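Long-range contact in probable chaperone (Pseudomonas aeruginosa, PDB 4JMF), which probably acts as a type III secretion chaperone of the CesT/SycE-like class, pairing with a second copy of itself and binding a partner protein chain: residues 87-91 and 104-108. Numbering follows the deposited sequence.
Sequences LWNRQ and QLEQL
Asn89 and Gln104 knit strand 85-92 to helix 98-114, the C-terminal helix lying on one face of the antiparallel sheet in this alpha+beta fold of the CesT-type secretion chaperones. The two segments run nearly antiparallel, 161° between their directions, with axes 8.7 Å apart. At the tight centre the Asn89 amide is tied to Gln104 twice. Gln104 NE2 gives a fairly straight hydrogen bond (158°) to Asn89 OD1 at 3.0 Å, in its own amide plane but above the plane of the Asn89 carbonyl, off the lone pairs. Asn89 ND2 reaches backbone Gln104 O, also at 3.0 Å. Asn89 CB already points toward the helix, and chi1 of 61°, with CG between backbone N and carbonyl carbon, sets the amide against Gln104, which stretches fully extended toward the strand. Each nitrogen has a further acceptor, Cys72 O for Asn89 and Leu47 O for Gln104, so both amides are fixed in rotation. Gln104 OE1 is buried with no polar partner, 3.4 Å from both CB and CG of Gln91. Gln91 itself bends back, its NE2 bonding to Arg90 O, while its OE1 takes a bond from Gln100.

Toward Leu87 the contact is still buried but lacks hydrogen bonds between the segments: Leu108 CD1 lies 3.5 Å from Leu87 O and 3.9 Å from Leu87 CG, the two leucines side by side and pointing opposite ways. Trp88 and partly exposed Arg90 leave the strand away from the helix, Trp88 CZ3 over one face of the guanidinium; the second subunit covers this side, its Asn65 O bonded to Trp88 NE1. Glu106 and Gln107 bond to the backbone of another protein's chain. Back at the centre, Gln104 O takes Asn89 ND2 on one face of its carbonyl plane and the helical Leu108 N on the opposite face.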
ATOM      1  N   LEU B  87       2.649 -10.024   5.783  1.00 18.72           N
ATOM      2  CA  LEU B  87       2.960  -9.438   4.477  1.00 19.71           C
ATOM      3  C   LEU B  87       1.605  -9.162   3.812  1.00 16.95           C
ATOM      4  O   LEU B  87       0.773 -10.056   3.738  1.00 15.25           O
ATOM      5  CB  LEU B  87       3.758 -10.449   3.650  1.00 16.77           C
ATOM      6  CG  LEU B  87       4.270 -10.057   2.275  1.00 18.94           C
ATOM      7  CD1 LEU B  87       5.374  -9.047   2.446  1.00 15.77           C
ATOM      8  CD2 LEU B  87       4.782 -11.285   1.526  1.00 21.16           C
ATOM      9  N   TRP B  88       1.366  -7.935   3.353  1.00 15.58           N
ATOM     10  CA  TRP B  88       0.018  -7.561   2.927  1.00 15.23           C
ATOM     11  C   TRP B  88       0.015  -6.563   1.798  1.00 19.41           C
ATOM     12  O   TRP B  88       0.966  -5.787   1.621  1.00 16.63           O
ATOM     13  CB  TRP B  88      -0.772  -6.961   4.095  1.00 14.61           C
ATOM     14  CG  TRP B  88      -0.166  -5.693   4.641  1.00 16.60           C
ATOM     15  CD1 TRP B  88       0.842  -5.598   5.564  1.00 18.85           C
ATOM     16  CD2 TRP B  88      -0.523  -4.343   4.300  1.00 19.14           C
ATOM     17  NE1 TRP B  88       1.124  -4.275   5.829  1.00 19.26           N
ATOM     18  CE2 TRP B  88       0.305  -3.485   5.061  1.00 18.89           C
ATOM     19  CE3 TRP B  88      -1.464  -3.775   3.428  1.00 16.52           C
ATOM     20  CZ2 TRP B  88       0.221  -2.090   4.976  1.00 16.51           C
ATOM     21  CZ3 TRP B  88      -1.550  -2.384   3.346  1.00 21.72           C
ATOM     22  CH2 TRP B  88      -0.710  -1.557   4.120  1.00 21.75           C
ATOM     23  N   ASN B  89      -1.074  -6.569   1.033  1.00 15.53           N
ATOM     24  CA  ASN B  89      -1.317  -5.464   0.112  1.00 14.86           C
ATOM     25  C   ASN B  89      -2.801  -5.134   0.082  1.00 15.35           C
ATOM     26  O   ASN B  89      -3.602  -5.828   0.716  1.00 15.68           O
ATOM     27  CB  ASN B  89      -0.708  -5.717  -1.272  1.00 14.36           C
ATOM     28  CG  ASN B  89      -1.271  -6.952  -1.956  1.00 16.21           C
ATOM     29  OD1 ASN B  89      -2.332  -7.472  -1.580  1.00 15.94           O
ATOM     30  ND2 ASN B  89      -0.565  -7.419  -2.985  1.00 16.64           N
ATOM     31  N   ARG B  90      -3.175  -4.054  -0.596  1.00 16.05           N
ATOM     32  CA  ARG B  90      -4.573  -3.627  -0.582  1.00 16.03           C
ATOM     33  C   ARG B  90      -4.929  -2.871  -1.850  1.00 19.26           C
ATOM     34  O   ARG B  90      -4.115  -2.097  -2.367  1.00 17.20           O
ATOM     35  CB  ARG B  90      -4.856  -2.741   0.632  1.00 19.35           C
ATOM     36  CG  ARG B  90      -6.277  -2.182   0.645  1.00 20.66           C
ATOM     37  CD  ARG B  90      -6.728  -1.878   2.053  1.00 22.73           C
ATOM     38  NE  ARG B  90      -5.814  -0.963   2.661  1.00 26.59           N
ATOM     39  CZ  ARG B  90      -5.581  -0.849   3.962  1.00 27.09           C
ATOM     40  NH1 ARG B  90      -6.217  -1.592   4.879  1.00 20.16           N
ATOM     41  NH2 ARG B  90      -4.687   0.042   4.324  1.00 18.23           N
ATOM     42  N   GLN B  91      -6.138  -3.108  -2.357  1.00 16.05           N
ATOM     43  CA  GLN B  91      -6.603  -2.406  -3.541  1.00 17.75           C
ATOM     44  C   GLN B  91      -8.035  -1.975  -3.336  1.00 15.82           C
ATOM     45  O   GLN B  91      -8.790  -2.649  -2.642  1.00 18.33           O
ATOM     46  CB  GLN B  91      -6.490  -3.299  -4.781  1.00 21.07           C
ATOM     47  CG  GLN B  91      -5.052  -3.559  -5.237  1.00 22.36           C
ATOM     48  CD  GLN B  91      -4.462  -2.395  -6.033  1.00 25.58           C
ATOM     49  OE1 GLN B  91      -4.573  -2.345  -7.266  1.00 26.72           O
ATOM     50  NE2 GLN B  91      -3.830  -1.458  -5.331  1.00 19.94           N
ATOM     51  N   GLN B 104      -3.045  -8.661  -7.942  1.00 19.88           N
ATOM     52  CA  GLN B 104      -2.828  -8.345  -6.526  1.00 17.25           C
ATOM     53  C   GLN B 104      -2.352  -9.559  -5.750  1.00 18.48           C
ATOM     54  O   GLN B 104      -1.399  -9.478  -4.968  1.00 14.81           O
ATOM     55  CB  GLN B 104      -4.091  -7.792  -5.865  1.00 16.56           C
ATOM     56  CG  GLN B 104      -3.845  -7.293  -4.435  1.00 15.02           C
ATOM     57  CD  GLN B 104      -5.106  -6.799  -3.745  1.00 19.02           C
ATOM     58  OE1 GLN B 104      -6.157  -6.644  -4.378  1.00 15.94           O
ATOM     59  NE2 GLN B 104      -5.008  -6.539  -2.431  1.00 16.64           N
ATOM     60  N   LEU B 105      -3.020 -10.690  -5.945  1.00 16.92           N
ATOM     61  CA  LEU B 105      -2.637 -11.897  -5.227  1.00 16.17           C
ATOM     62  C   LEU B 105      -1.253 -12.364  -5.679  1.00 21.55           C
ATOM     63  O   LEU B 105      -0.433 -12.796  -4.861  1.00 19.22           O
ATOM     64  CB  LEU B 105      -3.681 -13.004  -5.423  1.00 18.17           C
ATOM     65  CG  LEU B 105      -3.400 -14.352  -4.746  1.00 21.14           C
ATOM     66  CD1 LEU B 105      -3.316 -14.199  -3.214  1.00 16.00           C
ATOM     67  CD2 LEU B 105      -4.478 -15.380  -5.120  1.00 18.13           C
ATOM     68  N   GLU B 106      -0.991 -12.260  -6.977  1.00 19.44           N
ATOM     69  CA  GLU B 106       0.265 -12.746  -7.527  1.00 22.75           C
ATOM     70  C   GLU B 106       1.447 -11.981  -6.962  1.00 21.38           C
ATOM     71  O   GLU B 106       2.473 -12.584  -6.632  1.00 20.56           O
ATOM     72  CB  GLU B 106       0.261 -12.637  -9.051  1.00 23.99           C
ATOM     73  CG  GLU B 106       1.420 -13.371  -9.725  1.00 21.75           C
ATOM     74  CD  GLU B 106       1.041 -13.857 -11.113  1.00 25.20           C
ATOM     75  OE1 GLU B 106       0.944 -13.018 -12.043  1.00 24.61           O
ATOM     76  OE2 GLU B 106       0.830 -15.084 -11.267  1.00 27.36           O
ATOM     77  N   GLN B 107       1.305 -10.663  -6.840  1.00 19.79           N
ATOM     78  CA  GLN B 107       2.388  -9.853  -6.278  1.00 21.71           C
ATOM     79  C   GLN B 107       2.602 -10.167  -4.797  1.00 20.91           C
ATOM     80  O   GLN B 107       3.739 -10.161  -4.314  1.00 21.26           O
ATOM     81  CB  GLN B 107       2.126  -8.361  -6.496  1.00 19.70           C
ATOM     82  CG  GLN B 107       2.114  -7.950  -7.962  1.00 21.96           C
ATOM     83  CD  GLN B 107       3.409  -8.317  -8.659  1.00 27.37           C
ATOM     84  OE1 GLN B 107       4.490  -7.864  -8.267  1.00 28.38           O
ATOM     85  NE2 GLN B 107       3.311  -9.153  -9.693  1.00 23.73           N
ATOM     86  N   LEU B 108       1.515 -10.455  -4.079  1.00 20.25           N
ATOM     87  CA  LEU B 108       1.630 -10.878  -2.684  1.00 20.11           C
ATOM     88  C   LEU B 108       2.451 -12.161  -2.617  1.00 23.40           C
ATOM     89  O   LEU B 108       3.458 -12.239  -1.901  1.00 19.91           O
ATOM     90  CB  LEU B 108       0.251 -11.121  -2.060  1.00 18.35           C
ATOM     91  CG  LEU B 108       0.294 -11.576  -0.597  1.00 22.03           C
ATOM     92  CD1 LEU B 108       0.956 -10.513   0.292  1.00 18.76           C
ATOM     93  CD2 LEU B 108      -1.104 -11.928  -0.076  1.00 19.52           C
TER